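Local coordinates for urocanate hydratase (Paenibacillus sp. Soil724D2, PDB 7NED), which probably catalyses the NAD+-dependent hydration of thiourocanate in bacterial ergothioneine catabolism and binds NAD+ and urocanate, at residues A[49-54]-A[74-78]; A[154-158]-A[179-183]; A[234-239]-A[295-300]; A[341-346]-A[528-534]; A[363-367]-A[396-400]. All coordinates share one frame; numbering follows the deposited sequence.

Contact 1 of 5, residues A[49-54]-A[74-78]; sequences ARNWPS and QSGKP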
# COMPACT_ATOMS: atom_id res chain seq x y z
N ALA A 49 9.33 14.70 -9.04
CA ALA A 49 8.02 15.32 -8.83
C ALA A 49 7.22 15.07 -10.09
O ALA A 49 7.77 14.65 -11.10
CB ALA A 49 8.10 16.83 -8.58
N ARG A 50 5.92 15.35 -10.04
CA ARG A 50 5.12 14.96 -11.19
C ARG A 50 5.40 15.87 -12.38
O ARG A 50 5.36 15.42 -13.52
CB ARG A 50 3.63 14.96 -10.87
CG ARG A 50 2.85 14.32 -11.99
CD ARG A 50 1.38 14.30 -11.72
NE ARG A 50 1.03 13.70 -10.41
CZ ARG A 50 -0.22 13.57 -9.99
NH1 ARG A 50 -1.22 13.99 -10.76
NH2 ARG A 50 -0.48 13.07 -8.78
N ASN A 51 5.70 17.13 -12.12
CA ASN A 51 5.87 18.11 -13.19
C ASN A 51 6.41 19.37 -12.52
O ASN A 51 6.55 19.43 -11.29
CB ASN A 51 4.55 18.36 -13.93
CG ASN A 51 3.39 18.57 -12.96
OD1 ASN A 51 3.50 19.38 -12.04
ND2 ASN A 51 2.31 17.82 -13.15
N TRP A 52 6.76 20.37 -13.35
CA TRP A 52 7.42 21.54 -12.80
C TRP A 52 6.47 22.34 -11.93
O TRP A 52 6.87 22.81 -10.85
CB TRP A 52 8.03 22.41 -13.91
CG TRP A 52 9.27 21.79 -14.43
CD1 TRP A 52 9.44 21.21 -15.65
CD2 TRP A 52 10.51 21.64 -13.74
NE1 TRP A 52 10.71 20.70 -15.77
CE2 TRP A 52 11.40 20.98 -14.62
CE3 TRP A 52 10.97 22.01 -12.47
CZ2 TRP A 52 12.71 20.66 -14.26
CZ3 TRP A 52 12.29 21.72 -12.12
CH2 TRP A 52 13.15 21.06 -13.03
N PRO A 53 5.21 22.50 -12.32
CA PRO A 53 4.23 23.10 -11.39
C PRO A 53 4.22 22.42 -10.03
O PRO A 53 4.23 23.10 -9.00
CB PRO A 53 2.91 22.94 -12.12
CG PRO A 53 3.26 22.86 -13.56
CD PRO A 53 4.61 22.18 -13.63
N SER A 54 4.22 21.08 -10.00
CA SER A 54 4.27 20.39 -8.71
C SER A 54 5.55 20.72 -7.95
O SER A 54 5.52 20.94 -6.73
CB SER A 54 4.15 18.88 -8.92
OG SER A 54 2.87 18.59 -9.44
N GLN A 74 1.20 13.17 -3.54
CA GLN A 74 0.55 12.03 -4.20
C GLN A 74 1.12 11.91 -5.61
O GLN A 74 0.95 12.83 -6.44
CB GLN A 74 -0.98 12.23 -4.22
CG GLN A 74 -1.79 11.13 -4.89
CD GLN A 74 -2.13 11.44 -6.35
OE1 GLN A 74 -2.40 12.59 -6.70
NE2 GLN A 74 -2.14 10.41 -7.18
N SER A 75 1.68 10.74 -5.92
CA SER A 75 2.50 10.56 -7.12
C SER A 75 3.17 11.87 -7.56
O SER A 75 2.98 12.34 -8.69
CB SER A 75 1.62 9.95 -8.23
OG SER A 75 1.35 8.60 -7.90
N GLY A 76 3.94 12.47 -6.66
CA GLY A 76 4.79 13.58 -7.00
C GLY A 76 4.10 14.92 -7.05
O GLY A 76 4.72 15.91 -7.46
N LYS A 77 2.84 15.00 -6.61
CA LYS A 77 2.11 16.26 -6.65
C LYS A 77 1.70 16.64 -5.23
O LYS A 77 1.12 15.81 -4.51
CB LYS A 77 0.87 16.11 -7.56
CG LYS A 77 0.02 17.39 -7.77
CD LYS A 77 -1.29 16.93 -8.42
CE LYS A 77 -2.39 17.91 -8.31
NZ LYS A 77 -3.49 17.42 -9.20
N PRO A 78 2.01 17.84 -4.77
CA PRO A 78 1.58 18.26 -3.43
C PRO A 78 0.07 18.50 -3.43
O PRO A 78 -0.48 19.13 -4.33
CB PRO A 78 2.36 19.57 -3.20
CG PRO A 78 2.42 20.15 -4.59
CD PRO A 78 2.61 18.96 -5.53
O HOH W 1 -3.62 13.73 -8.90
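Arg50 reaches from the start of the 49-54 segment onto the tight turn 74-77 and runs along its carbonyl groups. Arg50 CB begins the path 3.5 Å from Ser75 O, and CG and CD pass the same oxygen farther off. The chain is straight as far as CD, with CG anti to the backbone N; the bend at chi3 (-53°) then turns NE onto the turn. Arg50 NE donates to Ser75 O at 2.9 Å, nearly straight (166°), and the oxygen lies in the guanidinium plane. Around CZ, Lys77 CB covers one face, toward the rim. Arg50 NH2 gives two bonds to a single residue, 2.8 Å to Gln74 O and 2.9 Å to Gln74 OE1, approaching each oxygen from above its carbonyl plane. Arg50 NH1 completes the grip by donating to Gly115 O and to water 1, which passes a bond on to Gln74 OE1. The guanidinium is thereby fixed against rotation. Gln74 O also accepts Lys77 N, from the opposite face, within the type I' turn.

The backbones meet too: Arg50 N donates to Gly76 O at 2.9 Å, and a CB on Gly76 would clash with that nitrogen. Asn51 OD1 caps the following helix, accepting from both N and OG of Ser54; Ser54 CB packs on Pro78 CD at 3.7 Å. Lys77 sends its amine on to Asp525 of the second subunit. The contact therefore pins the N-terminal end of helix 52-64 to the hairpin of strands 69-74 and 77-83, at the mixed sheet's edge beside the subunit interface.

Contact 2 of 5, residues A[154-158]-A[179-183]; sequences SLAGK and AGAAI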
# COMPACT_ATOMS: atom_id res chain seq x y z
N SER A 154 38.86 -13.52 -3.44
CA SER A 154 39.48 -12.43 -4.18
C SER A 154 39.04 -12.47 -5.63
O SER A 154 39.05 -13.53 -6.25
CB SER A 154 41.03 -12.50 -4.13
OG SER A 154 41.54 -11.44 -4.89
N LEU A 155 38.68 -11.29 -6.16
CA LEU A 155 38.47 -11.08 -7.60
C LEU A 155 39.73 -10.61 -8.33
O LEU A 155 39.67 -10.28 -9.52
CB LEU A 155 37.36 -10.03 -7.82
CG LEU A 155 36.02 -10.50 -7.27
CD1 LEU A 155 34.97 -9.57 -7.88
CD2 LEU A 155 35.76 -11.93 -7.65
N ALA A 156 40.86 -10.54 -7.65
CA ALA A 156 42.08 -10.19 -8.39
C ALA A 156 42.29 -11.21 -9.50
O ALA A 156 42.21 -12.42 -9.27
CB ALA A 156 43.29 -10.14 -7.46
N GLY A 157 42.57 -10.73 -10.72
CA GLY A 157 42.66 -11.62 -11.87
C GLY A 157 41.33 -12.20 -12.34
O GLY A 157 41.31 -13.19 -13.07
N LYS A 158 40.21 -11.61 -11.95
CA LYS A 158 38.92 -12.06 -12.43
C LYS A 158 38.29 -10.98 -13.29
O LYS A 158 38.44 -9.78 -13.03
CB LYS A 158 37.98 -12.45 -11.27
CG LYS A 158 38.60 -13.53 -10.37
CD LYS A 158 38.88 -14.81 -11.16
CE LYS A 158 39.75 -15.79 -10.35
NZ LYS A 158 39.89 -17.13 -11.04
N ALA A 179 37.06 -4.01 -5.66
CA ALA A 179 37.17 -5.43 -5.35
C ALA A 179 38.34 -6.10 -6.06
O ALA A 179 38.47 -7.32 -5.96
CB ALA A 179 35.87 -6.15 -5.74
N GLY A 180 39.15 -5.35 -6.78
CA GLY A 180 40.34 -5.88 -7.41
C GLY A 180 40.14 -6.46 -8.79
O GLY A 180 41.10 -6.99 -9.35
N ALA A 181 38.93 -6.36 -9.36
CA ALA A 181 38.53 -7.06 -10.57
C ALA A 181 38.93 -6.28 -11.80
O ALA A 181 39.23 -5.08 -11.75
CB ALA A 181 36.99 -7.28 -10.61
N ALA A 182 38.95 -6.97 -12.93
CA ALA A 182 39.06 -6.32 -14.24
C ALA A 182 37.64 -6.28 -14.80
O ALA A 182 37.06 -7.33 -15.10
CB ALA A 182 39.99 -7.09 -15.16
N ILE A 183 37.07 -5.09 -14.93
CA ILE A 183 35.64 -4.99 -15.22
C ILE A 183 35.45 -4.23 -16.53
O ILE A 183 35.96 -3.12 -16.70
CB ILE A 183 34.87 -4.32 -14.05
CG1 ILE A 183 33.34 -4.35 -14.33
CG2 ILE A 183 35.40 -2.92 -13.74
CD1 ILE A 183 32.44 -4.08 -13.05
O HOH W 2 38.06 -9.21 -4.23
O HOH W 3 42.16 -8.21 -11.65
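Leu155 lays its CB against the methyl of Ala181, 3.9 Å from Ala181 CB, while Leu155 CD1 extends to Ala179 CB at 4.1 Å. With CG beside the backbone N (chi1 -63°), the branch lies along the small alanine side chains and continues onto Phe143 and Ala147 of helix 133-150. The remaining evidence is mainly backbone. Ala182 N donates to Lys158 O at 2.9 Å. Two C-H...O contacts support it, from Ala181 CA to Leu155 O and, at 3.5 Å, from Ala156 CA to Gly180 O. Water 2 links Leu155 N to Ala179 O, and water 3 links Gly157 N to Gly180 O, so polar groups too far apart to bond directly are joined.

Each segment is tightly turned. Ser154 OG accepts from Ala156 N in an ST turn, a type II turn spans Leu155 to Lys158, and Gly180 ends helix 172-178 in a Schellman motif. Lys158 and Ala182 thus bring together the starts of strands 159-163 and 182-187, parallel neighbours joined through helix 172-178: a beta-alpha-beta crossover, the building unit of this Rossmann-like, NAD-binding domain.

Contact 3 of 5, residues A[234-239]-A[295-300]; sequences ASDIYP and VEVEAM. With NAD (nicotinamide-adenine-dinucleotide), chain C.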
# COMPACT_ATOMS: atom_id res chain seq x y z
N ALA A 234 24.91 -3.68 -25.41
CA ALA A 234 25.09 -4.99 -24.77
C ALA A 234 24.51 -6.13 -25.61
O ALA A 234 25.04 -7.25 -25.57
CB ALA A 234 24.46 -5.01 -23.37
N SER A 235 23.43 -5.88 -26.36
CA SER A 235 22.85 -6.98 -27.12
C SER A 235 23.67 -7.29 -28.36
O SER A 235 23.38 -8.29 -29.04
CB SER A 235 21.39 -6.67 -27.50
OG SER A 235 21.31 -5.45 -28.23
N ASP A 236 24.66 -6.48 -28.68
CA ASP A 236 25.65 -6.81 -29.70
C ASP A 236 26.92 -7.39 -29.10
O ASP A 236 27.47 -8.36 -29.64
CB ASP A 236 26.02 -5.55 -30.52
CG ASP A 236 24.83 -4.94 -31.22
OD1 ASP A 236 24.83 -3.70 -31.45
OD2 ASP A 236 23.90 -5.69 -31.57
N ILE A 237 27.40 -6.83 -27.99
CA ILE A 237 28.71 -7.22 -27.47
C ILE A 237 28.63 -8.59 -26.82
O ILE A 237 29.52 -9.43 -27.00
CB ILE A 237 29.26 -6.19 -26.48
CG1 ILE A 237 29.53 -4.82 -27.14
CG2 ILE A 237 30.55 -6.75 -25.75
CD1 ILE A 237 30.54 -4.87 -28.26
N TYR A 238 27.58 -8.82 -26.01
CA TYR A 238 27.52 -10.08 -25.27
C TYR A 238 27.49 -11.27 -26.22
O TYR A 238 28.28 -12.21 -26.01
CB TYR A 238 26.33 -10.13 -24.32
CG TYR A 238 26.46 -9.32 -23.04
CD1 TYR A 238 25.87 -9.77 -21.87
CD2 TYR A 238 27.15 -8.10 -23.01
CE1 TYR A 238 25.95 -9.05 -20.71
CE2 TYR A 238 27.23 -7.37 -21.85
CZ TYR A 238 26.61 -7.85 -20.70
OH TYR A 238 26.68 -7.12 -19.54
N PRO A 239 26.67 -11.28 -27.27
CA PRO A 239 26.71 -12.43 -28.19
C PRO A 239 28.03 -12.56 -28.90
O PRO A 239 28.45 -13.68 -29.21
CB PRO A 239 25.58 -12.12 -29.19
CG PRO A 239 24.68 -11.16 -28.47
CD PRO A 239 25.58 -10.34 -27.60
N VAL A 295 18.10 -11.42 -26.71
CA VAL A 295 19.41 -11.80 -27.25
C VAL A 295 20.49 -11.69 -26.18
O VAL A 295 21.37 -12.56 -26.06
CB VAL A 295 19.75 -10.92 -28.47
CG1 VAL A 295 21.20 -11.10 -28.82
CG2 VAL A 295 18.86 -11.27 -29.64
N GLU A 296 20.48 -10.59 -25.43
CA GLU A 296 21.49 -10.41 -24.40
C GLU A 296 21.40 -11.51 -23.35
O GLU A 296 22.43 -12.07 -22.95
CB GLU A 296 21.35 -9.02 -23.75
CG GLU A 296 22.43 -8.81 -22.69
CD GLU A 296 22.36 -7.46 -21.99
OE1 GLU A 296 21.55 -6.55 -22.37
OE2 GLU A 296 23.15 -7.31 -21.05
N VAL A 297 20.20 -11.84 -22.89
CA VAL A 297 20.08 -12.84 -21.84
C VAL A 297 20.40 -14.24 -22.38
O VAL A 297 20.93 -15.09 -21.65
CB VAL A 297 18.68 -12.80 -21.20
CG1 VAL A 297 18.49 -13.99 -20.28
CG2 VAL A 297 18.48 -11.48 -20.48
N GLU A 298 20.08 -14.52 -23.64
CA GLU A 298 20.54 -15.78 -24.23
C GLU A 298 22.06 -15.88 -24.15
O GLU A 298 22.61 -16.93 -23.79
CB GLU A 298 20.10 -15.87 -25.68
CG GLU A 298 18.68 -16.36 -25.85
CD GLU A 298 18.54 -17.80 -25.40
OE1 GLU A 298 19.12 -18.71 -26.05
OE2 GLU A 298 17.76 -18.04 -24.45
N ALA A 299 22.75 -14.80 -24.49
CA ALA A 299 24.20 -14.78 -24.35
C ALA A 299 24.61 -15.00 -22.89
O ALA A 299 25.53 -15.78 -22.60
CB ALA A 299 24.75 -13.47 -24.91
N MET A 300 23.95 -14.32 -21.95
CA MET A 300 24.22 -14.55 -20.53
C MET A 300 24.02 -16.01 -20.17
O MET A 300 24.81 -16.58 -19.41
CB MET A 300 23.32 -13.64 -19.69
CG MET A 300 23.59 -12.17 -20.00
SD MET A 300 22.55 -11.03 -19.04
CE MET A 300 22.90 -11.48 -17.34
PA NAD C . 19.78 4.81 -16.14
O1A NAD C . 18.64 4.72 -17.15
O2A NAD C . 20.35 6.05 -15.59
O5B NAD C . 21.09 4.21 -17.04
C5B NAD C . 20.79 3.12 -17.81
C4B NAD C . 22.07 2.97 -18.77
O4B NAD C . 21.95 1.92 -19.68
C3B NAD C . 22.06 4.31 -19.58
O3B NAD C . 23.30 4.89 -19.53
C2B NAD C . 21.72 3.82 -21.02
O2B NAD C . 22.42 4.50 -22.00
C1B NAD C . 22.35 2.43 -20.96
N9A NAD C . 21.78 1.47 -21.91
C8A NAD C . 20.47 1.30 -22.32
N7A NAD C . 20.32 0.33 -23.19
C5A NAD C . 21.60 -0.19 -23.35
C6A NAD C . 22.11 -1.23 -24.16
N6A NAD C . 21.31 -1.97 -24.95
N1A NAD C . 23.44 -1.53 -24.11
C2A NAD C . 24.20 -0.73 -23.32
N3A NAD C . 23.86 0.28 -22.51
C4A NAD C . 22.53 0.53 -22.56
O3 NAD C . 19.35 3.64 -15.19
PN NAD C . 20.06 3.47 -13.77
O1N NAD C . 19.69 4.34 -12.61
O2N NAD C . 21.51 3.10 -14.03
O5D NAD C . 19.45 1.96 -13.20
C5D NAD C . 19.68 0.87 -14.12
C4D NAD C . 18.97 -0.35 -13.60
O4D NAD C . 19.26 -0.56 -12.23
C3D NAD C . 17.42 0.09 -13.63
O3D NAD C . 16.59 -0.96 -14.11
C2D NAD C . 17.07 0.37 -12.12
O2D NAD C . 15.81 0.02 -11.73
C1D NAD C . 17.99 -0.81 -11.68
N1N NAD C . 18.14 -1.05 -10.23
C2N NAD C . 16.97 -1.55 -9.69
C3N NAD C . 16.90 -1.92 -8.36
C7N NAD C . 15.54 -2.40 -7.84
O7N NAD C . 15.39 -3.16 -6.88
N7N NAD C . 14.41 -1.89 -8.47
C4N NAD C . 18.08 -1.78 -7.61
C5N NAD C . 19.24 -1.29 -8.20
C6N NAD C . 19.27 -0.93 -9.56
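The backbone N of Ala234 donates to N1A of the NAD adenine at 2.9 Å, in a virtually straight bond (176°), while the methyl of the same residue rests on the carboxylate of Glu296, with Ala234 CB 3.4 Å from Glu296 OE1. Glu296 OE1 is also hydrogen-bonded to Tyr264 OH. The other oxygen, Glu296 OE2, stands over the Tyr238 ring toward its rim, 3.3 Å from Tyr238 CE1, with the carboxylate and ring planes 75° apart. Because Glu296 OE2 also lies close to Asp253 OD2, one of these two carboxylates may have a raised pKa. Glu296 gets there on a fully extended chain, CG anti to the backbone N.

Met300 CG meets the ring at its edge, 3.8 Å from Tyr238 CD1, and its sulfur makes an oblique Met-aromatic contact. At the base of the side chain, Tyr238 CB and Ala299 CB touch at 3.7 Å, and Pro239 CG presses tightly on Val295 CG1 at 3.5 Å. Tyr238 OH bonds Thr252 O, so a leucine in place of Tyr238 would probably leave that carbonyl without its phenolic donor and take away the flat surface beneath Glu296 OE2.

The helix segments run nearly parallel, crossing at 25°. Helix 234-243 runs beside helix 282-305, and Tyr238 also packs on Leu161 and Ala163 of strand 159-163 and Val186 of strand 182-187.

Contact 4 of 5, residues A[341-346]-A[528-534]; sequences RPLFAR and YEESADE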
# COMPACT_ATOMS: atom_id res chain seq x y z
N ARG A 341 21.00 -11.80 0.69
CA ARG A 341 19.93 -12.06 1.65
C ARG A 341 20.43 -12.34 3.07
O ARG A 341 19.73 -11.96 4.02
CB ARG A 341 19.03 -13.19 1.15
CG ARG A 341 17.73 -13.37 2.04
CD ARG A 341 16.71 -14.23 1.32
NE ARG A 341 16.10 -13.52 0.19
CZ ARG A 341 15.47 -14.11 -0.82
NH1 ARG A 341 15.35 -15.44 -0.84
NH2 ARG A 341 14.90 -13.36 -1.76
N PRO A 342 21.61 -12.93 3.30
CA PRO A 342 22.06 -13.06 4.69
C PRO A 342 22.24 -11.73 5.38
O PRO A 342 22.06 -11.65 6.59
CB PRO A 342 23.40 -13.81 4.55
CG PRO A 342 23.19 -14.64 3.34
CD PRO A 342 22.44 -13.74 2.39
N LEU A 343 22.56 -10.66 4.63
CA LEU A 343 22.60 -9.33 5.23
C LEU A 343 21.19 -8.82 5.52
O LEU A 343 20.89 -8.35 6.63
CB LEU A 343 23.32 -8.38 4.28
CG LEU A 343 24.80 -8.75 3.98
CD1 LEU A 343 25.38 -7.80 2.97
CD2 LEU A 343 25.59 -8.70 5.29
N PHE A 344 20.31 -8.88 4.53
CA PHE A 344 18.94 -8.44 4.73
C PHE A 344 18.30 -9.15 5.92
O PHE A 344 17.50 -8.54 6.65
CB PHE A 344 18.11 -8.68 3.46
CG PHE A 344 18.63 -7.94 2.24
CD1 PHE A 344 19.20 -6.69 2.37
CD2 PHE A 344 18.51 -8.50 0.98
CE1 PHE A 344 19.65 -6.00 1.24
CE2 PHE A 344 18.95 -7.81 -0.15
CZ PHE A 344 19.54 -6.56 -0.00
N ALA A 345 18.66 -10.41 6.15
CA ALA A 345 18.05 -11.18 7.22
C ALA A 345 18.38 -10.62 8.60
O ALA A 345 17.63 -10.88 9.55
CB ALA A 345 18.47 -12.64 7.11
N ARG A 346 19.42 -9.81 8.71
CA ARG A 346 19.73 -9.09 9.95
C ARG A 346 19.44 -7.62 9.82
O ARG A 346 19.88 -6.82 10.66
CB ARG A 346 21.19 -9.31 10.36
CG ARG A 346 21.59 -10.75 10.61
CD ARG A 346 22.99 -10.88 11.27
NE ARG A 346 23.33 -12.30 11.44
CZ ARG A 346 23.20 -12.99 12.58
NH1 ARG A 346 22.78 -12.40 13.69
NH2 ARG A 346 23.51 -14.28 12.60
N TYR A 528 14.12 -17.50 8.58
CA TYR A 528 15.58 -17.38 8.40
C TYR A 528 16.27 -17.42 9.75
O TYR A 528 15.91 -16.69 10.67
CB TYR A 528 15.95 -16.10 7.65
CG TYR A 528 15.62 -16.25 6.19
CD1 TYR A 528 16.52 -16.87 5.32
CD2 TYR A 528 14.40 -15.84 5.69
CE1 TYR A 528 16.20 -17.07 4.00
CE2 TYR A 528 14.07 -16.02 4.37
CZ TYR A 528 14.96 -16.64 3.53
OH TYR A 528 14.63 -16.81 2.21
N GLU A 529 17.24 -18.32 9.86
CA GLU A 529 17.91 -18.53 11.14
C GLU A 529 18.79 -17.34 11.54
O GLU A 529 18.95 -17.07 12.74
CB GLU A 529 18.69 -19.83 11.04
CG GLU A 529 19.12 -20.40 12.34
CD GLU A 529 18.03 -20.37 13.38
OE1 GLU A 529 18.43 -20.24 14.55
OE2 GLU A 529 16.83 -20.50 13.03
N GLU A 530 19.39 -16.64 10.56
CA GLU A 530 20.13 -15.42 10.89
C GLU A 530 19.23 -14.42 11.61
O GLU A 530 19.67 -13.71 12.53
CB GLU A 530 20.71 -14.79 9.61
CG GLU A 530 21.55 -15.71 8.72
CD GLU A 530 20.78 -16.47 7.60
OE1 GLU A 530 19.56 -16.85 7.73
OE2 GLU A 530 21.44 -16.69 6.54
N SER A 531 17.98 -14.33 11.18
CA SER A 531 17.01 -13.42 11.80
C SER A 531 16.68 -13.86 13.23
O SER A 531 16.61 -13.05 14.15
CB SER A 531 15.75 -13.47 10.97
OG SER A 531 16.03 -13.01 9.69
N ALA A 532 16.45 -15.15 13.41
CA ALA A 532 16.14 -15.62 14.75
C ALA A 532 17.33 -15.39 15.68
O ALA A 532 17.16 -15.01 16.86
CB ALA A 532 15.73 -17.10 14.70
N ASP A 533 18.55 -15.54 15.15
CA ASP A 533 19.72 -15.19 15.93
C ASP A 533 19.75 -13.70 16.25
O ASP A 533 20.04 -13.30 17.39
CB ASP A 533 20.98 -15.60 15.17
CG ASP A 533 22.23 -15.42 15.99
OD1 ASP A 533 23.04 -14.53 15.64
OD2 ASP A 533 22.38 -16.17 16.97
N GLU A 534 19.49 -12.87 15.25
CA GLU A 534 19.49 -11.43 15.49
C GLU A 534 18.46 -11.04 16.53
O GLU A 534 18.73 -10.19 17.38
CB GLU A 534 19.25 -10.66 14.20
CG GLU A 534 19.52 -9.15 14.30
CD GLU A 534 21.03 -8.77 14.47
OE1 GLU A 534 21.30 -7.56 14.70
OE2 GLU A 534 21.93 -9.66 14.38
O HOH W 4 16.55 -17.62 0.54
O HOH W 5 21.74 -6.43 12.37
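Residues 341-346, on helix 335-344, meet the first turn of helix 529-538 most closely at Ala345 and Ser531, whose CA atoms are 5.2 Å apart. Ser531 OG donates to Ala345 O at 2.7 Å, and the Ala345 methyl fits against Glu530 CB and Tyr528 CB.

Arg346 makes the charged half. Its chain is extended from CG to NE, with chi1 at -60° setting CG beside the backbone N, and carries the guanidinium across Glu530 so that Glu530 O sits over the centre of one face. At the edge, Arg346 NH1 is shared between two acids: 2.9 Å to Asp533 OD1, on the anti lone pair, and 3.0 Å to Glu534 OE2. A second bond, from Arg346 NH2 to Asp533 OD1 at 3.1 Å, comes from above the carboxylate plane. Both carboxylates stand steeply to the guanidinium, by 81° and 82°. Placing a methionine at Arg346 would probably leave the two carboxylates facing the gap without their shared cation.

At the other end Arg341 CD lies 3.4 Å from Tyr528 OH, and water 4 bridges Arg341 NH1 to that hydroxyl. Arg341 NH2 bonds Glu448 O and Met446 O, and Tyr528 OH receives Lys451 N.

Glu534 OE1 pairs with Lys538 and Asp533 OD2 with Arg536, so each acid has a second basic partner and probably stays ionised. The interhelix join therefore rests chiefly on charge and hydrogen bonding.

Contact 5 of 5, residues A[363-367]-A[396-400]; sequences IHAID and LPARI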
# COMPACT_ATOMS: atom_id res chain seq x y z
N ILE A 363 31.18 14.94 6.22
CA ILE A 363 31.24 13.51 5.91
C ILE A 363 32.52 12.92 6.48
O ILE A 363 32.51 11.85 7.10
CB ILE A 363 31.13 13.28 4.38
CG1 ILE A 363 29.75 13.74 3.89
CG2 ILE A 363 31.38 11.80 3.99
CD1 ILE A 363 28.54 12.98 4.53
N HIS A 364 33.66 13.62 6.32
CA HIS A 364 34.93 13.04 6.77
C HIS A 364 34.97 12.88 8.29
O HIS A 364 35.53 11.90 8.80
CB HIS A 364 36.10 13.89 6.26
CG HIS A 364 36.36 13.70 4.80
ND1 HIS A 364 37.18 14.54 4.06
CD2 HIS A 364 35.92 12.75 3.93
CE1 HIS A 364 37.23 14.12 2.81
NE2 HIS A 364 36.48 13.04 2.70
N ALA A 365 34.37 13.82 9.02
CA ALA A 365 34.29 13.64 10.47
C ALA A 365 33.45 12.42 10.84
O ALA A 365 33.77 11.70 11.80
CB ALA A 365 33.71 14.91 11.12
N ILE A 366 32.36 12.16 10.10
CA ILE A 366 31.56 10.98 10.41
C ILE A 366 32.33 9.72 10.02
O ILE A 366 32.26 8.70 10.72
CB ILE A 366 30.19 11.06 9.72
CG1 ILE A 366 29.42 12.30 10.22
CG2 ILE A 366 29.39 9.77 9.98
CD1 ILE A 366 28.12 12.59 9.44
N ASP A 367 33.06 9.78 8.94
CA ASP A 367 33.91 8.69 8.52
C ASP A 367 34.86 8.34 9.66
O ASP A 367 34.94 7.25 10.07
CB ASP A 367 34.74 9.07 7.29
CG ASP A 367 33.95 9.04 5.98
OD1 ASP A 367 32.93 8.38 5.90
OD2 ASP A 367 34.42 9.67 5.04
N LEU A 396 25.54 17.21 -2.94
CA LEU A 396 25.90 17.37 -1.54
C LEU A 396 26.80 16.22 -1.11
O LEU A 396 26.55 15.08 -1.49
CB LEU A 396 24.64 17.38 -0.66
CG LEU A 396 23.75 18.60 -0.84
CD1 LEU A 396 22.51 18.47 0.03
CD2 LEU A 396 24.55 19.86 -0.46
N PRO A 397 27.86 16.48 -0.34
CA PRO A 397 28.66 15.37 0.20
C PRO A 397 27.77 14.38 0.91
O PRO A 397 26.89 14.77 1.68
CB PRO A 397 29.62 16.07 1.17
CG PRO A 397 29.73 17.50 0.61
CD PRO A 397 28.35 17.81 0.11
N ALA A 398 27.99 13.09 0.65
CA ALA A 398 27.15 12.04 1.22
C ALA A 398 27.99 10.77 1.38
O ALA A 398 29.05 10.64 0.77
CB ALA A 398 25.93 11.76 0.33
N ARG A 399 27.45 9.82 2.14
CA ARG A 399 28.14 8.56 2.37
C ARG A 399 27.13 7.42 2.40
O ARG A 399 26.04 7.58 2.96
CB ARG A 399 28.94 8.60 3.68
CG ARG A 399 29.69 7.30 4.03
CD ARG A 399 30.84 6.98 3.03
NE ARG A 399 31.96 7.91 3.13
CZ ARG A 399 32.50 8.58 2.11
NH1 ARG A 399 32.02 8.47 0.86
NH2 ARG A 399 33.48 9.43 2.37
N ILE A 400 27.50 6.30 1.75
CA ILE A 400 26.78 5.03 1.86
C ILE A 400 27.51 4.17 2.88
O ILE A 400 28.75 4.12 2.91
CB ILE A 400 26.68 4.32 0.50
CG1 ILE A 400 25.80 3.05 0.62
CG2 ILE A 400 28.03 3.97 -0.02
CD1 ILE A 400 24.25 3.42 0.86
O HOH W 6 35.85 11.28 0.86
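Two successive bends in Arg399, chi2 66° and chi3 69°, fold its chain over so that the edge of the guanidinium, with NE and NH2, is presented to Asp367, whose CG lies beside its own backbone N. This is a helix packed on the face of a sheet, at its outermost strand within this chain: helix 360-373 covers strand 398-400, next to strand 351-355.

The two charged groups meet side-on, each of two nitrogens taking one oxygen. Arg399 NE donates to Asp367 OD1 at 3.0 Å and Arg399 NH2 to Asp367 OD2 at 2.8 Å; both oxygens use their syn lone pairs, and both bonds are nearly straight. Since the carboxylate and guanidinium planes are only 11° apart, the pair forms a flat bidentate salt bridge that fixes the rotation of both groups. Both residues are buried, and Arg399 NH1 has its own acceptor in Gln133 OE1, so its charge is probably well compensated. Helix 378-390 packs beside the pair.

Ile363, one turn earlier, supplies the apolar part with all three carbons beyond CB. Ile363 CG2 comes over one face of the guanidinium, 3.6 Å from Arg399 NH2. Ile363 CG1 meets Pro397 CB at 3.6 Å, and Ile363 CD1 reaches the strand backbone at Ala398 CA, 3.7 Å away. Pro397 and Arg399 also bond through their backbones to Ala355 and Trp353 of the neighbouring strand 351-355. At the rim, water 6 lies in the plane of the His364 ring, 2.6 Å from His364 NE2, and accepts only a weak bond from Arg399 NH2.

Overall arrangement
Following the chain from the N terminus, contact 1 closes a short loop of helix 52-64 and strand 69-74 at one edge of the mixed sheet. Contacts 2 and 3 come in series within the Rossmann-like range: the first closes a single beta-alpha-beta unit, the second a longer loop that brings helix 282-305 back beside helix 234-243 at the adenine end of NAD. Contact 4 then closes the widest span, bringing the C-terminal helix 529-538 to helix 335-344, and contact 5 falls wholly within that span. Contacts 1 and 5 reach opposite outer strands of the same sheet, their centres about 30 Å apart. None of the loops cross, and no two contacts touch.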